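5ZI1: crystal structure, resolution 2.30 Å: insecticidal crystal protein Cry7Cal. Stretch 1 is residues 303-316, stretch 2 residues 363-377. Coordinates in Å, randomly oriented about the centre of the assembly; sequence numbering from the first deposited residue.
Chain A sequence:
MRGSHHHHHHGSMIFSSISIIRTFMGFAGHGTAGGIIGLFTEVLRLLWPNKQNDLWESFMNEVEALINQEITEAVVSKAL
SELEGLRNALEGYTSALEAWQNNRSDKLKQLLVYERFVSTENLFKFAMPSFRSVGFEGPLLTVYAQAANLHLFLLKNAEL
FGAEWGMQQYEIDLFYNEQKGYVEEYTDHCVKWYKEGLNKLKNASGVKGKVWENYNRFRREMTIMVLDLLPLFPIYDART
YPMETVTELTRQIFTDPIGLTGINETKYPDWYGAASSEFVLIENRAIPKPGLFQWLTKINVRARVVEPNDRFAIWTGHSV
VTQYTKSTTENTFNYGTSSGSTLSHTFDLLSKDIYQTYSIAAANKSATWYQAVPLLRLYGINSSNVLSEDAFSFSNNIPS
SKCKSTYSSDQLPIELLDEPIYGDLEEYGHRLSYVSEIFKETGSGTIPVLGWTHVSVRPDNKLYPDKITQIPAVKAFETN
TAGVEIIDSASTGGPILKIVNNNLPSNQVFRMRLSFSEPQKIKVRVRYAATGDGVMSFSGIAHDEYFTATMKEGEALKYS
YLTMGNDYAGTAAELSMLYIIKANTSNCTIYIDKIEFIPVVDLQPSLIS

Stretch 1 (303-316) ARVVEPNDRFAIWT
Stretch 2, residues 363-377: ANKSATWYQAVPLLR

Each stretch folds back on itself as a β-hairpin, and the two pack chiefly through side chains, burying 679 Å² in total. In stretch 1, strands 303-306 and 312-316 pair through Arg304 N to Ile314 O 2.9 Å, Ile314 N to Arg304 O 2.8 Å, and Val306 N to Phe312 O and Phe312 N to Val306 O both 3.1 Å, all hydrogen bonds; in stretch 2, Asn364 and Tyr370 pair likewise, Asn364 N to Tyr370 O 3.1 Å and Tyr370 N to Asn364 O 2.8 Å. Strands 312-316 and 369-377 cross at 100°, approaching to 5.3 Å, with CA atoms of Ile314 and Ala372 4.5 Å apart.

Arg304, extended from a p chi1, brings its guanidinium to the edge of the Tyr370 ring. A water joins the two polar ends, 3.1 Å from Arg304 NH1 and 2.5 Å from Tyr370 OH. Val306 (chi1 m) points toward stretch 2 and lays CG2 over the face of that ring, 3.8 Å from its centroid and 8° off the normal, a CH-pi contact suited to a compact branched side chain. Tyr370 (chi1 -68°, chi2 -64°) has the largest covered area of either stretch.

At the turn, Pro308 (-71/-30) adds an apolar contact, CG to Tyr370 CE2 at 3.9 Å. Asn309 (-170/-72, chi1 32°, chi2 81°) uses both ends of its amide: ND2 donates to Ser366 OG at 3.0 Å, while OD1 accepts a hydrogen bond from Asp310 N at 2.7 Å and a weak one from Asn364 ND2 at 3.0 Å. Ser366 OG in turn donates to Asn364 OD1 (2.8 Å), so that both residues bound by Asn309 are also tied to each other. Asp310 (-56/165, chi1 m) places OD2 3.1 Å from Asn364 ND2.

Phe312 (-173/150, chi1 54°, chi2 87°) points into stretch 2, its ring reaching Asn364 CB from CZ (3.6 Å), Tyr370 CB from CE1 (3.7 Å) and Ala372 CB from CD1 (3.8 Å). Its plane lies at 75° to that of Tyr370, centroids 5.8 Å apart. Ala313 O lies 3.3 Å from Ala372 CB. Ile314 (chi1 p, chi2 t) sets CD1 3.7 Å from Tyr370 CD1 and CG2 3.9 Å from Ala372 CB.

Trp315 (chi1 -59°, chi2 14°) combines polar and apolar contacts: NE1 donates to Val373 O at 2.8 Å, satisfying the buried indole nitrogen, while CE2 lies 3.9 Å from Val373 CB and CH2 4.3 Å from Leu376 CD2. A second water accepts from Trp315 N (2.9 Å) and donates to Gln371 O (2.7 Å), bridging the backbones.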

# COMPACT_ATOMS: atom_id res chain seq x y z
N ALA A 303 -22.26 -17.05 -17.09
CA ALA A 303 -21.48 -17.56 -18.20
C ALA A 303 -22.39 -18.36 -19.13
O ALA A 303 -23.47 -18.81 -18.75
CB ALA A 303 -20.32 -18.42 -17.71
N ARG A 304 -21.93 -18.50 -20.38
CA ARG A 304 -22.65 -19.28 -21.37
C ARG A 304 -21.64 -20.09 -22.15
O ARG A 304 -20.44 -19.79 -22.15
CB ARG A 304 -23.48 -18.39 -22.31
CG ARG A 304 -22.66 -17.61 -23.31
CD ARG A 304 -23.55 -16.71 -24.15
NE ARG A 304 -22.75 -15.76 -24.92
CZ ARG A 304 -22.48 -15.87 -26.22
NH1 ARG A 304 -21.73 -14.95 -26.81
NH2 ARG A 304 -22.97 -16.88 -26.92
N VAL A 305 -22.14 -21.13 -22.82
CA VAL A 305 -21.34 -22.09 -23.57
C VAL A 305 -21.40 -21.73 -25.05
O VAL A 305 -22.47 -21.43 -25.58
CB VAL A 305 -21.86 -23.53 -23.35
CG1 VAL A 305 -21.00 -24.54 -24.08
CG2 VAL A 305 -21.92 -23.85 -21.86
N VAL A 306 -20.25 -21.76 -25.70
CA VAL A 306 -20.17 -21.54 -27.14
C VAL A 306 -19.41 -22.71 -27.74
O VAL A 306 -18.60 -23.36 -27.08
CB VAL A 306 -19.49 -20.21 -27.51
CG1 VAL A 306 -20.32 -19.03 -26.99
CG2 VAL A 306 -18.08 -20.17 -26.95
N GLU A 307 -19.67 -22.96 -29.03
CA GLU A 307 -19.09 -24.10 -29.74
C GLU A 307 -18.64 -23.69 -31.14
O GLU A 307 -19.23 -24.09 -32.15
CB GLU A 307 -20.10 -25.26 -29.79
CG GLU A 307 -19.53 -26.58 -30.25
CD GLU A 307 -20.34 -27.78 -29.76
OE1 GLU A 307 -19.75 -28.86 -29.56
OE2 GLU A 307 -21.57 -27.65 -29.56
N PRO A 308 -17.59 -22.86 -31.24
CA PRO A 308 -17.08 -22.47 -32.56
C PRO A 308 -16.37 -23.63 -33.25
O PRO A 308 -16.30 -23.70 -34.48
CB PRO A 308 -16.08 -21.34 -32.24
CG PRO A 308 -15.67 -21.60 -30.85
CD PRO A 308 -16.89 -22.13 -30.16
N ASN A 309 -15.78 -24.49 -32.42
CA ASN A 309 -15.13 -25.74 -32.81
C ASN A 309 -14.83 -26.49 -31.52
O ASN A 309 -15.52 -27.46 -31.19
CB ASN A 309 -13.86 -25.51 -33.62
CG ASN A 309 -13.13 -24.24 -33.22
OD1 ASN A 309 -12.39 -24.23 -32.24
ND2 ASN A 309 -13.25 -23.19 -34.04
N ASP A 310 -13.85 -26.02 -30.75
CA ASP A 310 -13.86 -26.35 -29.34
C ASP A 310 -15.18 -25.90 -28.74
O ASP A 310 -15.92 -25.09 -29.33
CB ASP A 310 -12.74 -25.63 -28.59
CG ASP A 310 -11.41 -25.71 -29.30
OD1 ASP A 310 -10.96 -26.82 -29.66
OD2 ASP A 310 -10.79 -24.63 -29.46
N ARG A 311 -15.48 -26.39 -27.54
CA ARG A 311 -16.66 -25.95 -26.80
C ARG A 311 -16.22 -25.60 -25.39
O ARG A 311 -15.39 -26.29 -24.80
CB ARG A 311 -17.78 -27.03 -26.83
CG ARG A 311 -18.67 -27.13 -25.58
CD ARG A 311 -19.88 -28.09 -25.82
NE ARG A 311 -20.90 -27.45 -26.67
CZ ARG A 311 -22.11 -27.07 -26.27
NH1 ARG A 311 -22.47 -27.28 -25.00
NH2 ARG A 311 -22.96 -26.49 -27.12
N PHE A 312 -16.73 -24.48 -24.86
CA PHE A 312 -16.21 -23.91 -23.61
C PHE A 312 -17.10 -22.76 -23.17
O PHE A 312 -17.69 -22.07 -24.00
CB PHE A 312 -14.78 -23.40 -23.77
CG PHE A 312 -14.63 -22.45 -24.91
CD1 PHE A 312 -14.87 -21.08 -24.73
CD2 PHE A 312 -14.28 -22.91 -26.17
CE1 PHE A 312 -14.75 -20.20 -25.78
CE2 PHE A 312 -14.14 -22.03 -27.23
CZ PHE A 312 -14.38 -20.66 -27.04
N ALA A 313 -17.16 -22.56 -21.86
CA ALA A 313 -17.92 -21.45 -21.32
C ALA A 313 -17.10 -20.17 -21.37
O ALA A 313 -15.86 -20.20 -21.36
CB ALA A 313 -18.36 -21.76 -19.89
N ILE A 314 -17.81 -19.04 -21.47
CA ILE A 314 -17.26 -17.69 -21.38
C ILE A 314 -18.20 -16.89 -20.49
O ILE A 314 -19.41 -17.12 -20.48
CB ILE A 314 -17.14 -16.98 -22.75
CG1 ILE A 314 -18.53 -16.79 -23.36
CG2 ILE A 314 -16.21 -17.74 -23.71
CD1 ILE A 314 -18.55 -15.95 -24.63
N TRP A 315 -17.64 -15.94 -19.74
CA TRP A 315 -18.49 -15.12 -18.88
C TRP A 315 -19.32 -14.19 -19.75
O TRP A 315 -18.82 -13.61 -20.71
CB TRP A 315 -17.69 -14.26 -17.90
CG TRP A 315 -16.79 -14.98 -16.95
CD1 TRP A 315 -16.40 -16.28 -17.03
CD2 TRP A 315 -16.16 -14.43 -15.79
NE1 TRP A 315 -15.56 -16.58 -15.99
CE2 TRP A 315 -15.41 -15.46 -15.21
CE3 TRP A 315 -16.18 -13.18 -15.18
CZ2 TRP A 315 -14.66 -15.28 -14.05
CZ3 TRP A 315 -15.45 -13.00 -14.03
CH2 TRP A 315 -14.70 -14.04 -13.48
N THR A 316 -20.60 -14.05 -19.41
CA THR A 316 -21.42 -13.00 -20.01
C THR A 316 -21.42 -11.73 -19.17
O THR A 316 -21.63 -10.63 -19.70
CB THR A 316 -22.85 -13.50 -20.18
OG1 THR A 316 -23.43 -13.70 -18.89
CG2 THR A 316 -22.87 -14.85 -20.94
N ALA A 363 -8.93 -18.99 -24.77
CA ALA A 363 -9.43 -18.12 -25.83
C ALA A 363 -9.59 -18.93 -27.11
O ALA A 363 -8.93 -19.95 -27.31
CB ALA A 363 -8.50 -16.94 -26.09
N ASN A 364 -10.44 -18.45 -28.00
CA ASN A 364 -10.59 -19.05 -29.31
C ASN A 364 -10.87 -17.95 -30.32
O ASN A 364 -11.82 -17.18 -30.14
CB ASN A 364 -11.72 -20.07 -29.33
CG ASN A 364 -11.85 -20.73 -30.67
OD1 ASN A 364 -12.56 -20.25 -31.56
ND2 ASN A 364 -11.15 -21.83 -30.84
N LYS A 365 -10.06 -17.88 -31.38
CA LYS A 365 -10.26 -16.91 -32.45
C LYS A 365 -10.51 -17.66 -33.75
O LYS A 365 -9.61 -18.30 -34.29
CB LYS A 365 -9.07 -15.97 -32.58
CG LYS A 365 -9.32 -14.81 -33.52
CD LYS A 365 -8.13 -13.87 -33.56
CE LYS A 365 -8.45 -12.56 -34.26
NZ LYS A 365 -8.57 -12.72 -35.73
N SER A 366 -11.74 -17.57 -34.25
CA SER A 366 -12.15 -18.23 -35.48
C SER A 366 -13.00 -17.28 -36.32
O SER A 366 -12.47 -16.38 -36.98
CB SER A 366 -12.92 -19.52 -35.16
OG SER A 366 -12.15 -20.37 -34.32
N ALA A 367 -14.32 -17.48 -36.33
CA ALA A 367 -15.18 -16.49 -36.95
C ALA A 367 -15.32 -15.28 -36.05
O ALA A 367 -15.54 -14.17 -36.54
CB ALA A 367 -16.55 -17.08 -37.26
N THR A 368 -15.22 -15.48 -34.73
CA THR A 368 -15.19 -14.41 -33.75
C THR A 368 -14.12 -14.76 -32.72
O THR A 368 -13.49 -15.82 -32.79
CB THR A 368 -16.55 -14.19 -33.09
OG1 THR A 368 -16.49 -13.02 -32.27
CG2 THR A 368 -16.94 -15.39 -32.23
N TRP A 369 -13.91 -13.86 -31.76
CA TRP A 369 -12.78 -13.94 -30.84
C TRP A 369 -13.32 -14.03 -29.42
O TRP A 369 -13.82 -13.04 -28.88
CB TRP A 369 -11.86 -12.74 -31.05
CG TRP A 369 -10.51 -12.85 -30.43
CD1 TRP A 369 -10.08 -13.82 -29.58
CD2 TRP A 369 -9.40 -11.95 -30.61
NE1 TRP A 369 -8.77 -13.58 -29.21
CE2 TRP A 369 -8.34 -12.43 -29.83
CE3 TRP A 369 -9.22 -10.78 -31.36
CZ2 TRP A 369 -7.10 -11.78 -29.77
CZ3 TRP A 369 -7.98 -10.14 -31.31
CH2 TRP A 369 -6.94 -10.65 -30.52
N TYR A 370 -13.24 -15.22 -28.82
CA TYR A 370 -13.75 -15.48 -27.48
C TYR A 370 -12.64 -15.42 -26.45
O TYR A 370 -11.50 -15.82 -26.71
CB TYR A 370 -14.41 -16.87 -27.41
CG TYR A 370 -15.69 -17.00 -28.21
CD1 TYR A 370 -16.81 -16.25 -27.89
CD2 TYR A 370 -15.79 -17.90 -29.28
CE1 TYR A 370 -17.98 -16.36 -28.61
CE2 TYR A 370 -16.95 -18.03 -30.00
CZ TYR A 370 -18.05 -17.26 -29.66
OH TYR A 370 -19.22 -17.38 -30.37
N GLN A 371 -12.97 -14.93 -25.26
CA GLN A 371 -12.07 -14.99 -24.11
C GLN A 371 -12.79 -15.75 -23.02
O GLN A 371 -13.97 -15.50 -22.75
CB GLN A 371 -11.67 -13.59 -23.63
CG GLN A 371 -11.43 -12.62 -24.75
CD GLN A 371 -10.09 -12.80 -25.43
OE1 GLN A 371 -9.16 -13.44 -24.90
NE2 GLN A 371 -9.96 -12.20 -26.60
N ALA A 372 -12.09 -16.69 -22.39
CA ALA A 372 -12.76 -17.65 -21.51
C ALA A 372 -12.00 -17.78 -20.20
O ALA A 372 -10.77 -17.94 -20.19
CB ALA A 372 -12.89 -19.02 -22.20
N VAL A 373 -12.74 -17.72 -19.10
CA VAL A 373 -12.25 -18.13 -17.79
C VAL A 373 -13.19 -19.21 -17.27
O VAL A 373 -14.12 -18.92 -16.49
CB VAL A 373 -12.15 -16.94 -16.82
CG1 VAL A 373 -11.64 -17.42 -15.47
CG2 VAL A 373 -11.23 -15.83 -17.41
N PRO A 374 -13.02 -20.47 -17.68
CA PRO A 374 -14.01 -21.50 -17.29
C PRO A 374 -13.85 -21.97 -15.86
O PRO A 374 -14.78 -22.62 -15.35
CB PRO A 374 -13.76 -22.64 -18.30
CG PRO A 374 -12.38 -22.42 -18.81
CD PRO A 374 -12.08 -20.95 -18.71
N LEU A 375 -12.74 -21.65 -15.20
CA LEU A 375 -12.54 -22.09 -13.83
C LEU A 375 -11.86 -21.00 -13.01
O LEU A 375 -10.89 -20.38 -13.46
CB LEU A 375 -11.72 -23.39 -13.82
CG LEU A 375 -11.40 -23.98 -12.44
CD1 LEU A 375 -11.24 -25.49 -12.59
CD2 LEU A 375 -10.14 -23.40 -11.80
N LEU A 376 -12.40 -20.76 -11.81
CA LEU A 376 -11.85 -19.82 -10.83
C LEU A 376 -12.08 -20.42 -9.45
O LEU A 376 -13.22 -20.67 -9.07
CB LEU A 376 -12.52 -18.45 -10.94
CG LEU A 376 -12.08 -17.32 -10.00
CD1 LEU A 376 -10.68 -16.85 -10.34
CD2 LEU A 376 -13.05 -16.16 -10.08
N ARG A 377 -11.00 -20.66 -8.71
CA ARG A 377 -11.04 -21.24 -7.38
C ARG A 377 -10.48 -20.24 -6.37
O ARG A 377 -9.38 -19.70 -6.58
CB ARG A 377 -10.23 -22.54 -7.37
CG ARG A 377 -10.17 -23.31 -6.07
CD ARG A 377 -9.09 -24.37 -6.15
NE ARG A 377 -9.28 -25.21 -7.32
CZ ARG A 377 -8.29 -25.67 -8.09
NH1 ARG A 377 -8.58 -26.43 -9.13
NH2 ARG A 377 -7.02 -25.38 -7.82
O HOH W 1 -21.26 -16.24 -29.59
O HOH W 2 -14.83 -15.26 -20.25